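Local coordinates for protein N-terminal acetyltransferase B complex subunit NAT3 (Candida albicans, PDB 5K04) that forms the probable catalytic subunit of the NatB complex, which acetylates protein N-termini using an acetyl group carried by coenzyme A, at residues B[7-12]-B[34-39]; B[22-27]-B[55-60]; B[78-83]-B[88-93]. All blocks are in the same frame, centred on the assembly; numbering follows the deposited sequence.

Contact 1. Residues B[7-12]-B[34-39]; sequences FQMEDL and QYLIEW
Leu-36 pushes its two methyls from helix 29-38 against Phe-7 and Met-9, joining the start of the GNAT acetyltransferase fold, just after strand 3-6, to the helix that precedes strand 43-48. The side chains touch through apolar groups. CD1 of Leu-36 meets the thioether sulfur of Met-9, with SD 3.3 Å from CD1. Met-9 can present its sulfur this way because its chain folds back at chi2 (43°) instead of running straight out from the short 3-10 turn 9-12. The other methyl, Leu-36 CD2, sits near the plane of the Phe-7 ring and comes in at its edge, 4.1 Å from CD1 of that ring, the leucine pointing across the phenylalanine and roughly perpendicular to it. Phe-7 is packed on further sides: CB of Asp-11 lies over one face, 3.7 Å above the plane and shifted toward the rim, Leu-12 CD2 comes in at the edge, and the ring stacks with Phe-43.

Leu-36 CD2 also rests against a backbone oxygen, 3.5 Å from Phe-7 O. Polar bonding stays within each segment or leads out of the contact. Phe-7 O accepts a hydrogen bond from Lys-491 NZ of the partner chain, and Glu-10 pairs in a salt bridge with Arg-501 of that chain, which places the 3-10 turn at the subunit interface. The turn itself is tied by its own residues: Asp-11 N bonds Gln-8 O, and the carboxylate of Asp-11, which also reaches Lys-45 through OD1, returns to the backbone. Gln-8 N donates to Asp-11 OD2 at 2.9 Å, nearly straight at 167°, meeting the oxygen on its anti side 29° out of the carboxylate plane.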
loop_
_atom_site.group_PDB
_atom_site.type_symbol
_atom_site.label_atom_id
_atom_site.label_comp_id
_atom_site.label_asym_id
_atom_site.label_seq_id
_atom_site.Cartn_x
_atom_site.Cartn_y
_atom_site.Cartn_z
ATOM N N PHE B 7 -4.058 14.101 7.599
ATOM C CA PHE B 7 -3.931 12.943 6.747
ATOM C C PHE B 7 -2.700 13.099 5.862
ATOM O O PHE B 7 -2.378 14.201 5.395
ATOM C CB PHE B 7 -5.202 12.790 5.916
ATOM C CG PHE B 7 -5.312 11.489 5.194
ATOM C CD1 PHE B 7 -4.767 11.341 3.932
ATOM C CD2 PHE B 7 -6.002 10.417 5.757
ATOM C CE1 PHE B 7 -4.891 10.145 3.233
ATOM C CE2 PHE B 7 -6.126 9.222 5.063
ATOM C CZ PHE B 7 -5.560 9.082 3.798
ATOM N N GLN B 8 -1.999 11.991 5.662
ATOM C CA GLN B 8 -0.847 11.933 4.784
ATOM C C GLN B 8 -1.036 10.763 3.832
ATOM O O GLN B 8 -1.656 9.755 4.178
ATOM C CB GLN B 8 0.475 11.777 5.575
ATOM C CG GLN B 8 0.743 12.879 6.607
ATOM C CD GLN B 8 1.274 14.166 5.979
ATOM O OE1 GLN B 8 1.641 14.194 4.799
ATOM N NE2 GLN B 8 1.330 15.239 6.777
ATOM N N MET B 9 -0.470 10.920 2.632
ATOM C CA MET B 9 -0.616 9.955 1.550
ATOM C C MET B 9 -0.352 8.518 1.987
ATOM O O MET B 9 -1.054 7.592 1.561
ATOM C CB MET B 9 0.341 10.338 0.420
ATOM C CG MET B 9 -0.281 10.202 -0.928
ATOM S SD MET B 9 -1.923 10.825 -0.902
ATOM C CE MET B 9 -2.371 10.126 -2.387
ATOM N N GLU B 10 0.689 8.300 2.800
ATOM C CA GLU B 10 1.053 6.930 3.157
ATOM C C GLU B 10 0.037 6.266 4.080
ATOM O O GLU B 10 0.043 5.030 4.185
ATOM C CB GLU B 10 2.443 6.897 3.783
ATOM C CG GLU B 10 3.560 6.996 2.756
ATOM C CD GLU B 10 4.890 7.296 3.401
ATOM O OE1 GLU B 10 5.042 8.441 3.873
ATOM O OE2 GLU B 10 5.770 6.395 3.458
ATOM N N ASP B 11 -0.850 7.049 4.717
ATOM C CA ASP B 11 -1.986 6.478 5.441
ATOM C C ASP B 11 -2.806 5.557 4.544
ATOM O O ASP B 11 -3.479 4.643 5.035
ATOM C CB ASP B 11 -2.903 7.587 5.996
ATOM C CG ASP B 11 -2.300 8.342 7.188
ATOM O OD1 ASP B 11 -1.703 7.692 8.087
ATOM O OD2 ASP B 11 -2.434 9.589 7.237
ATOM N N LEU B 12 -2.787 5.798 3.230
ATOM C CA LEU B 12 -3.545 4.945 2.312
ATOM C C LEU B 12 -3.144 3.478 2.427
ATOM O O LEU B 12 -3.944 2.588 2.120
ATOM C CB LEU B 12 -3.348 5.417 0.874
ATOM C CG LEU B 12 -4.120 6.687 0.518
ATOM C CD1 LEU B 12 -3.871 7.106 -0.927
ATOM C CD2 LEU B 12 -5.597 6.469 0.774
ATOM N N GLN B 34 -5.190 15.128 -4.765
ATOM C CA GLN B 34 -5.801 16.405 -5.128
ATOM C C GLN B 34 -6.371 17.116 -3.908
ATOM O O GLN B 34 -6.218 18.333 -3.761
ATOM C CB GLN B 34 -6.913 16.185 -6.171
ATOM C CG GLN B 34 -7.671 17.462 -6.541
ATOM C CD GLN B 34 -8.986 17.228 -7.310
ATOM O OE1 GLN B 34 -9.644 16.192 -7.180
ATOM N NE2 GLN B 34 -9.367 18.214 -8.109
ATOM N N TYR B 35 -7.067 16.379 -3.039
ATOM C CA TYR B 35 -7.589 16.990 -1.822
ATOM C C TYR B 35 -6.462 17.444 -0.907
ATOM O O TYR B 35 -6.542 18.520 -0.306
ATOM C CB TYR B 35 -8.525 16.014 -1.115
ATOM C CG TYR B 35 -9.918 16.073 -1.699
ATOM C CD1 TYR B 35 -10.153 15.705 -3.021
ATOM C CD2 TYR B 35 -10.992 16.510 -0.942
ATOM C CE1 TYR B 35 -11.431 15.765 -3.572
ATOM C CE2 TYR B 35 -12.267 16.576 -1.475
ATOM C CZ TYR B 35 -12.478 16.203 -2.785
ATOM O OH TYR B 35 -13.732 16.284 -3.313
ATOM N N LEU B 36 -5.393 16.646 -0.809
ATOM C CA LEU B 36 -4.240 17.065 -0.020
ATOM C C LEU B 36 -3.537 18.261 -0.638
ATOM O O LEU B 36 -2.907 19.040 0.083
ATOM C CB LEU B 36 -3.251 15.914 0.141
ATOM C CG LEU B 36 -3.804 14.729 0.937
ATOM C CD1 LEU B 36 -2.877 13.548 0.780
ATOM C CD2 LEU B 36 -4.001 15.054 2.414
ATOM N N ILE B 37 -3.634 18.431 -1.962
ATOM C CA ILE B 37 -2.951 19.545 -2.612
ATOM C C ILE B 37 -3.761 20.827 -2.461
ATOM O O ILE B 37 -3.218 21.876 -2.091
ATOM C CB ILE B 37 -2.662 19.208 -4.091
ATOM C CG1 ILE B 37 -1.439 18.292 -4.198
ATOM C CG2 ILE B 37 -2.428 20.478 -4.924
ATOM C CD1 ILE B 37 -1.426 17.466 -5.463
ATOM N N GLU B 38 -5.080 20.749 -2.695
ATOM C CA GLU B 38 -5.932 21.933 -2.779
ATOM C C GLU B 38 -6.541 22.336 -1.438
ATOM O O GLU B 38 -6.594 23.530 -1.122
ATOM C CB GLU B 38 -7.024 21.713 -3.830
ATOM C CG GLU B 38 -6.495 21.888 -5.268
ATOM C CD GLU B 38 -7.565 21.759 -6.326
ATOM O OE1 GLU B 38 -8.581 22.477 -6.237
ATOM O OE2 GLU B 38 -7.386 20.940 -7.256
ATOM N N TRP B 39 -6.977 21.379 -0.620
ATOM C CA TRP B 39 -7.553 21.667 0.694
ATOM C C TRP B 39 -6.894 20.767 1.731
ATOM O O TRP B 39 -7.547 19.907 2.334
ATOM C CB TRP B 39 -9.072 21.484 0.684
ATOM C CG TRP B 39 -9.682 22.033 -0.558
ATOM C CD1 TRP B 39 -10.039 23.332 -0.795
ATOM C CD2 TRP B 39 -9.980 21.306 -1.761
ATOM N NE1 TRP B 39 -10.537 23.461 -2.073
ATOM C CE2 TRP B 39 -10.516 22.233 -2.688
ATOM C CE3 TRP B 39 -9.836 19.963 -2.147
ATOM C CZ2 TRP B 39 -10.916 21.861 -3.979
ATOM C CZ3 TRP B 39 -10.245 19.587 -3.429
ATOM C CH2 TRP B 39 -10.768 20.539 -4.331
#

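Contact 2. Residues B[22-27]-B[55-60]; sequences PLTENF and SGYMMA. With COA (coenzyme A), chain D.
Thr-24 and Tyr-57 approach from opposite directions, the methyl CG2 of Thr-24 stopping 3.8 Å from the phenol oxygen OH of Tyr-57. Beside them a Met-aromatic contact forms: Met-59 SD lies 5.4 Å from the centroid of the Phe-27 ring, 75° off the ring normal, so the sulfur meets the edge and not the face. Its nearest ring atom is CE2 of Phe-27, 4.2 Å from SD.

With chi1 of Thr-24 at -56°, the methyl CG2 lies anti to the backbone N and faces the tyrosine, while OG1, beside that N, turns to the cofactor, 3.5 Å from C6P of coenzyme A. Leu-23 also borders the cofactor, CD1 lying 3.6 Å from O5P. The loop 22-27, between helices 16-19 and 29-38 of the GNAT fold, meets strand 53-65 of the central sheet mainly through side chains, the nearest CA atoms, of Thr-24 and Gly-56, being 10.9 Å apart; its Leu-23 and Thr-24 form part of the coenzyme A pocket.

A second shell fixes the polar ends. Tyr-57 OH is hydrogen-bonded to Asn-19 OD1, and the ND2 of that asparagine bonds Asn-26 OD1; Thr-24 OG1 is held by Asp-21 OD1. Farther along the loop, Glu-25 N is hydrogen-bonded to an MES molecule, probably from the crystallisation liquor, and the Glu-25 carboxylate takes the backbone N-H groups of Lys-149 and Ile-150.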
loop_
_atom_site.group_PDB
_atom_site.type_symbol
_atom_site.label_atom_id
_atom_site.label_comp_id
_atom_site.label_asym_id
_atom_site.label_seq_id
_atom_site.Cartn_x
_atom_site.Cartn_y
_atom_site.Cartn_z
ATOM N N PRO B 22 -18.158 -1.833 2.851
ATOM C CA PRO B 22 -18.813 -1.931 1.537
ATOM C C PRO B 22 -19.470 -0.649 1.051
ATOM O O PRO B 22 -19.998 -0.638 -0.067
ATOM C CB PRO B 22 -19.862 -3.025 1.768
ATOM C CG PRO B 22 -20.242 -2.859 3.227
ATOM C CD PRO B 22 -18.950 -2.472 3.921
ATOM N N LEU B 23 -19.479 0.418 1.855
ATOM C CA LEU B 23 -20.004 1.714 1.437
ATOM C C LEU B 23 -18.900 2.750 1.310
ATOM O O LEU B 23 -19.185 3.926 1.053
ATOM C CB LEU B 23 -21.071 2.203 2.420
ATOM C CG LEU B 23 -22.324 1.320 2.561
ATOM C CD1 LEU B 23 -23.264 1.945 3.579
ATOM C CD2 LEU B 23 -23.026 1.091 1.226
ATOM N N THR B 24 -17.645 2.333 1.471
ATOM C CA THR B 24 -16.506 3.232 1.524
ATOM C C THR B 24 -15.663 3.000 0.280
ATOM O O THR B 24 -14.986 1.970 0.156
ATOM C CB THR B 24 -15.686 3.005 2.790
ATOM O OG1 THR B 24 -16.531 3.136 3.939
ATOM C CG2 THR B 24 -14.539 4.014 2.853
ATOM N N GLU B 25 -15.715 3.956 -0.636
ATOM C CA GLU B 25 -14.980 3.850 -1.883
ATOM C C GLU B 25 -13.488 3.963 -1.614
ATOM O O GLU B 25 -13.049 4.656 -0.690
ATOM C CB GLU B 25 -15.415 4.952 -2.861
ATOM C CG GLU B 25 -16.931 5.114 -3.046
ATOM C CD GLU B 25 -17.559 4.048 -3.937
ATOM O OE1 GLU B 25 -16.832 3.149 -4.434
ATOM O OE2 GLU B 25 -18.791 4.119 -4.140
ATOM N N ASN B 26 -12.696 3.297 -2.437
ATOM C CA ASN B 26 -11.262 3.544 -2.427
ATOM C C ASN B 26 -10.926 4.223 -3.744
ATOM O O ASN B 26 -10.984 3.599 -4.809
ATOM C CB ASN B 26 -10.441 2.279 -2.207
ATOM C CG ASN B 26 -8.965 2.599 -1.997
ATOM O OD1 ASN B 26 -8.549 2.934 -0.893
ATOM N ND2 ASN B 26 -8.179 2.539 -3.072
ATOM N N PHE B 27 -10.612 5.512 -3.660
ATOM C CA PHE B 27 -10.457 6.356 -4.830
ATOM C C PHE B 27 -9.081 6.168 -5.459
ATOM O O PHE B 27 -8.188 5.514 -4.911
ATOM C CB PHE B 27 -10.668 7.833 -4.461
ATOM C CG PHE B 27 -12.010 8.124 -3.842
ATOM C CD1 PHE B 27 -13.183 7.944 -4.568
ATOM C CD2 PHE B 27 -12.097 8.588 -2.542
ATOM C CE1 PHE B 27 -14.426 8.210 -4.004
ATOM C CE2 PHE B 27 -13.332 8.845 -1.961
ATOM C CZ PHE B 27 -14.500 8.665 -2.695
ATOM N N SER B 55 -9.036 5.503 12.958
ATOM C CA SER B 55 -10.396 5.074 13.234
ATOM C C SER B 55 -11.410 5.674 12.263
ATOM O O SER B 55 -12.560 5.219 12.228
ATOM C CB SER B 55 -10.762 5.451 14.671
ATOM O OG SER B 55 -10.473 6.818 14.902
ATOM N N GLY B 56 -11.007 6.678 11.484
ATOM C CA GLY B 56 -11.868 7.295 10.494
ATOM C C GLY B 56 -11.167 8.477 9.862
ATOM O O GLY B 56 -10.070 8.868 10.268
ATOM N N TYR B 57 -11.821 9.051 8.850
ATOM C CA TYR B 57 -11.282 10.252 8.231
ATOM C C TYR B 57 -12.396 11.079 7.607
ATOM O O TYR B 57 -13.511 10.603 7.379
ATOM C CB TYR B 57 -10.196 9.939 7.181
ATOM C CG TYR B 57 -10.600 9.010 6.039
ATOM C CD1 TYR B 57 -11.214 9.496 4.889
ATOM C CD2 TYR B 57 -10.318 7.649 6.105
ATOM C CE1 TYR B 57 -11.561 8.639 3.845
ATOM C CE2 TYR B 57 -10.654 6.791 5.091
ATOM C CZ TYR B 57 -11.272 7.280 3.956
ATOM O OH TYR B 57 -11.592 6.390 2.957
ATOM N N MET B 58 -12.055 12.351 7.371
ATOM C CA MET B 58 -12.883 13.332 6.688
ATOM C C MET B 58 -12.114 13.887 5.494
ATOM O O MET B 58 -10.944 14.263 5.623
ATOM C CB MET B 58 -13.271 14.481 7.625
ATOM C CG MET B 58 -13.472 15.794 6.894
ATOM S SD MET B 58 -14.882 15.719 5.837
ATOM C CE MET B 58 -16.007 15.457 7.121
ATOM N N MET B 59 -12.760 13.880 4.324
ATOM C CA MET B 59 -12.287 14.571 3.135
ATOM C C MET B 59 -13.343 15.605 2.802
ATOM O O MET B 59 -14.495 15.252 2.536
ATOM C CB MET B 59 -12.079 13.627 1.943
ATOM C CG MET B 59 -11.210 12.413 2.230
ATOM S SD MET B 59 -11.327 11.190 0.953
ATOM C CE MET B 59 -10.766 12.230 -0.298
ATOM N N ALA B 60 -12.962 16.873 2.852
ATOM C CA ALA B 60 -13.849 17.956 2.484
ATOM C C ALA B 60 -13.087 18.932 1.590
ATOM O O ALA B 60 -11.864 18.854 1.441
ATOM C CB ALA B 60 -14.418 18.662 3.728
HETATM N N1A COA D . -27.885 2.278 12.499
HETATM C C2A COA D . -29.046 3.101 12.962
HETATM N N3A COA D . -28.591 4.537 13.175
HETATM C C4A COA D . -27.216 5.069 13.056
HETATM C C5A COA D . -25.988 4.104 12.658
HETATM C C6A COA D . -26.417 2.623 12.312
HETATM N N6A COA D . -25.520 1.633 11.817
HETATM N N7A COA D . -24.681 4.912 12.434
HETATM C C8A COA D . -24.906 6.457 12.613
HETATM N N9A COA D . -26.509 6.394 12.939
HETATM C C1B COA D . -27.279 7.824 12.999
HETATM C C2B COA D . -28.274 8.016 14.187
HETATM O O2B COA D . -29.697 8.138 14.109
HETATM C C3B COA D . -27.251 8.744 15.029
HETATM O O3B COA D . -27.275 9.228 16.376
HETATM P P3B COA D . -27.274 8.719 17.929
HETATM O O7A COA D . -25.976 9.224 18.533
HETATM O O8A COA D . -28.465 9.454 18.558
HETATM O O9A COA D . -27.378 7.213 17.885
HETATM C C4B COA D . -26.156 9.327 13.983
HETATM O O4B COA D . -26.341 8.879 12.578
HETATM C C5B COA D . -24.737 9.767 14.510
HETATM O O5B COA D . -23.729 8.837 14.918
HETATM P P1A COA D . -22.133 8.670 15.107
HETATM O O1A COA D . -21.530 10.015 14.946
HETATM O O2A COA D . -21.881 8.002 16.425
HETATM O O3A COA D . -21.723 7.711 13.940
HETATM P P2A COA D . -20.548 6.701 13.494
HETATM O O4A COA D . -20.960 5.326 13.931
HETATM O O5A COA D . -19.272 7.211 13.952
HETATM O O6A COA D . -20.708 6.770 11.896
HETATM C CBP COA D . -21.344 6.317 9.353
HETATM C CCP COA D . -21.728 6.863 10.893
HETATM C CDP COA D . -22.688 6.399 8.345
HETATM C CEP COA D . -20.053 7.220 8.731
HETATM C CAP COA D . -20.837 4.660 9.492
HETATM O OAP COA D . -21.553 3.844 10.389
HETATM C C9P COA D . -19.999 4.130 8.220
HETATM O O9P COA D . -20.558 3.455 7.181
HETATM N N8P COA D . -18.725 4.901 7.909
HETATM C C7P COA D . -18.295 5.264 6.437
HETATM C C6P COA D . -19.274 4.861 5.274
HETATM C C5P COA D . -20.715 5.585 4.972
HETATM O O5P COA D . -21.879 4.926 4.931
HETATM N N4P COA D . -20.678 7.057 4.855
HETATM C C3P COA D . -21.001 8.357 5.403
HETATM C C2P COA D . -22.289 8.931 5.968
HETATM S S1P COA D . -23.719 9.296 4.996
#

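Contact 3. Residues B[78-83]-B[88-93]; sequences VTVLDQ and GLASKL. Unlike the reference sequence in segment 78-83: Leu-81 (reference Ser). With COA (coenzyme A), chain D.
The phosphate oxygen O1A of coenzyme A is gripped twice by one residue: Ser-91 OG donates to it at 2.7 Å and Ser-91 N at 2.9 Å. On the same phosphorus, O2A takes the N-H of Gly-88, while O5A of the second phosphate accepts Ala-90 N at 3.0 Å, with an angle of 158° at the hydrogen. These donors sit at the first turn of helix 89-96, with Gly-88 in the N-cap position. Together with Arg-85, the run Gly-88, Leu-89, Ala-90 matches the Arg/Gln-x-x-Gly-x-Gly/Ala pyrophosphate-binding motif of GNAT enzymes; Arg-86 and Lys-126 also bond the cofactor.

Apolar packing holds that turn against the end of strand 70-80. The short segments 78-80 and 89-93 run roughly antiparallel, their N-to-C directions 147° apart, with axes 8.4 Å from each other. Val-80 straddles the helix start: its CG1, anti to the backbone N (chi1 175°), rests 3.7 Å from Leu-89 CD2, and its CG2 lies 3.7 Å from Ala-90 CB. CG2 also nears O5A, so the valine borders both helix and cofactor. Two residues earlier on the same face of the strand, Val-78 lies alongside Leu-93, the two side chains pointing opposite ways, with CG1 of the valine 4.1 Å from CD1 of the leucine.

Three backbone N-H groups and a serine hydroxyl therefore converge on the pyrophosphate. The partial positive charge of the helix N-terminus probably adds to the neutralisation of the phosphates.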
loop_
_atom_site.group_PDB
_atom_site.type_symbol
_atom_site.label_atom_id
_atom_site.label_comp_id
_atom_site.label_asym_id
_atom_site.label_seq_id
_atom_site.Cartn_x
_atom_site.Cartn_y
_atom_site.Cartn_z
ATOM N N VAL B 78 -16.862 10.872 4.656
ATOM C CA VAL B 78 -16.686 10.566 6.068
ATOM C C VAL B 78 -16.884 9.069 6.242
ATOM O O VAL B 78 -17.876 8.517 5.754
ATOM C CB VAL B 78 -17.696 11.312 6.957
ATOM C CG1 VAL B 78 -17.249 11.279 8.401
ATOM C CG2 VAL B 78 -17.883 12.720 6.484
ATOM N N THR B 79 -15.956 8.415 6.943
ATOM C CA THR B 79 -16.092 7.012 7.298
ATOM C C THR B 79 -15.450 6.781 8.650
ATOM O O THR B 79 -14.505 7.468 9.041
ATOM C CB THR B 79 -15.454 6.041 6.287
ATOM O OG1 THR B 79 -14.164 6.525 5.873
ATOM C CG2 THR B 79 -16.333 5.907 5.109
ATOM N N VAL B 80 -15.957 5.769 9.336
ATOM C CA VAL B 80 -15.512 5.397 10.664
ATOM C C VAL B 80 -15.335 3.890 10.686
ATOM O O VAL B 80 -16.213 3.151 10.230
ATOM C CB VAL B 80 -16.519 5.852 11.737
ATOM C CG1 VAL B 80 -16.112 5.351 13.127
ATOM C CG2 VAL B 80 -16.648 7.366 11.713
ATOM N N LEU B 81 -14.180 3.444 11.177
ATOM C CA LEU B 81 -13.936 2.026 11.424
ATOM C C LEU B 81 -15.040 1.424 12.296
ATOM O O LEU B 81 -15.495 2.045 13.259
ATOM C CB LEU B 81 -12.569 1.859 12.097
ATOM C CG LEU B 81 -12.108 0.446 12.415
ATOM C CD1 LEU B 81 -12.068 -0.330 11.125
ATOM C CD2 LEU B 81 -10.735 0.470 13.115
ATOM N N ASP B 82 -15.461 0.194 11.944
ATOM C CA ASP B 82 -16.579 -0.476 12.622
ATOM C C ASP B 82 -16.405 -0.539 14.141
ATOM O O ASP B 82 -17.377 -0.391 14.889
ATOM C CB ASP B 82 -16.753 -1.890 12.053
ATOM C CG ASP B 82 -15.470 -2.711 12.109
ATOM O OD1 ASP B 82 -14.464 -2.218 12.665
ATOM O OD2 ASP B 82 -15.466 -3.849 11.585
ATOM N N GLN B 83 -15.172 -0.770 14.618
ATOM C CA GLN B 83 -14.945 -0.894 16.058
ATOM C C GLN B 83 -15.296 0.388 16.797
ATOM O O GLN B 83 -15.623 0.348 17.988
ATOM C CB GLN B 83 -13.485 -1.268 16.347
ATOM C CG GLN B 83 -12.945 -2.468 15.573
ATOM C CD GLN B 83 -13.501 -3.806 16.063
ATOM O OE1 GLN B 83 -13.555 -4.071 17.265
ATOM N NE2 GLN B 83 -13.911 -4.657 15.124
ATOM N N GLY B 88 -20.252 8.686 18.294
ATOM C CA GLY B 88 -20.194 10.073 17.849
ATOM C C GLY B 88 -18.940 10.475 17.101
ATOM O O GLY B 88 -18.677 11.671 16.944
ATOM N N LEU B 89 -18.151 9.510 16.636
ATOM C CA LEU B 89 -16.909 9.847 15.954
ATOM C C LEU B 89 -17.180 10.501 14.598
ATOM O O LEU B 89 -16.545 11.507 14.246
ATOM C CB LEU B 89 -16.058 8.585 15.816
ATOM C CG LEU B 89 -14.711 8.721 15.130
ATOM C CD1 LEU B 89 -13.943 9.907 15.689
ATOM C CD2 LEU B 89 -13.930 7.418 15.331
ATOM N N ALA B 90 -18.121 9.946 13.826
ATOM C CA ALA B 90 -18.509 10.576 12.568
ATOM C C ALA B 90 -19.037 11.987 12.807
ATOM O O ALA B 90 -18.663 12.933 12.102
ATOM C CB ALA B 90 -19.559 9.720 11.856
ATOM N N SER B 91 -19.900 12.144 13.815
ATOM C CA SER B 91 -20.405 13.471 14.147
ATOM C C SER B 91 -19.268 14.422 14.534
ATOM O O SER B 91 -19.301 15.610 14.190
ATOM C CB SER B 91 -21.444 13.351 15.262
ATOM O OG SER B 91 -22.506 12.502 14.869
ATOM N N LYS B 92 -18.239 13.912 15.225
ATOM C CA LYS B 92 -17.113 14.759 15.617
ATOM C C LYS B 92 -16.298 15.205 14.406
ATOM O O LYS B 92 -15.914 16.376 14.308
ATOM C CB LYS B 92 -16.216 14.029 16.623
ATOM C CG LYS B 92 -14.723 14.406 16.522
ATOM C CD LYS B 92 -13.849 13.797 17.631
ATOM C CE LYS B 92 -13.578 14.813 18.736
ATOM N NZ LYS B 92 -12.783 16.005 18.249
ATOM N N LEU B 93 -16.021 14.279 13.482
ATOM C CA LEU B 93 -15.288 14.609 12.258
ATOM C C LEU B 93 -16.008 15.683 11.440
ATOM O O LEU B 93 -15.367 16.597 10.899
ATOM C CB LEU B 93 -15.096 13.344 11.419
ATOM C CG LEU B 93 -14.103 12.319 11.974
ATOM C CD1 LEU B 93 -14.275 10.985 11.278
ATOM C CD2 LEU B 93 -12.671 12.814 11.816
HETATM N N1A COA D . -27.885 2.278 12.499
HETATM C C2A COA D . -29.046 3.101 12.962
HETATM N N3A COA D . -28.591 4.537 13.175
HETATM C C4A COA D . -27.216 5.069 13.056
HETATM C C5A COA D . -25.988 4.104 12.658
HETATM C C6A COA D . -26.417 2.623 12.312
HETATM N N6A COA D . -25.520 1.633 11.817
HETATM N N7A COA D . -24.681 4.912 12.434
HETATM C C8A COA D . -24.906 6.457 12.613
HETATM N N9A COA D . -26.509 6.394 12.939
HETATM C C1B COA D . -27.279 7.824 12.999
HETATM C C2B COA D . -28.274 8.016 14.187
HETATM O O2B COA D . -29.697 8.138 14.109
HETATM C C3B COA D . -27.251 8.744 15.029
HETATM O O3B COA D . -27.275 9.228 16.376
HETATM P P3B COA D . -27.274 8.719 17.929
HETATM O O7A COA D . -25.976 9.224 18.533
HETATM O O8A COA D . -28.465 9.454 18.558
HETATM O O9A COA D . -27.378 7.213 17.885
HETATM C C4B COA D . -26.156 9.327 13.983
HETATM O O4B COA D . -26.341 8.879 12.578
HETATM C C5B COA D . -24.737 9.767 14.510
HETATM O O5B COA D . -23.729 8.837 14.918
HETATM P P1A COA D . -22.133 8.670 15.107
HETATM O O1A COA D . -21.530 10.015 14.946
HETATM O O2A COA D . -21.881 8.002 16.425
HETATM O O3A COA D . -21.723 7.711 13.940
HETATM P P2A COA D . -20.548 6.701 13.494
HETATM O O4A COA D . -20.960 5.326 13.931
HETATM O O5A COA D . -19.272 7.211 13.952
HETATM O O6A COA D . -20.708 6.770 11.896
HETATM C CBP COA D . -21.344 6.317 9.353
HETATM C CCP COA D . -21.728 6.863 10.893
HETATM C CDP COA D . -22.688 6.399 8.345
HETATM C CEP COA D . -20.053 7.220 8.731
HETATM C CAP COA D . -20.837 4.660 9.492
HETATM O OAP COA D . -21.553 3.844 10.389
HETATM C C9P COA D . -19.999 4.130 8.220
HETATM O O9P COA D . -20.558 3.455 7.181
HETATM N N8P COA D . -18.725 4.901 7.909
HETATM C C7P COA D . -18.295 5.264 6.437
HETATM C C6P COA D . -19.274 4.861 5.274
HETATM C C5P COA D . -20.715 5.585 4.972
HETATM O O5P COA D . -21.879 4.926 4.931
HETATM N N4P COA D . -20.678 7.057 4.855
HETATM C C3P COA D . -21.001 8.357 5.403
HETATM C C2P COA D . -22.289 8.931 5.968
HETATM S S1P COA D . -23.719 9.296 4.996
#

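How the contacts relate
Contacts 2 and 3 meet on neighbouring antiparallel strands, 53-65 and 70-80: Ser-55 O lies 2.6 Å from Leu-81 N and Tyr-57 N 3.1 Å from Thr-79 O, both probable hydrogen bonds. Their centres are about 10 Å apart and both touch coenzyme A, contact 2 along the pantetheine arm and contact 3 at the pyrophosphate as well. Contact 1 is more remote from the cofactor, its Phe-7 side chain about 13 Å away, and does not touch contact 3. It does reach contact 2, through Tyr-35 CD2, 3.5 Å from Ala-60 O. Helix 29-38 thus packs at Ala-60 on the strand that pairs, through Ser-55 and Tyr-57, with strand 70-80 beside the cofactor.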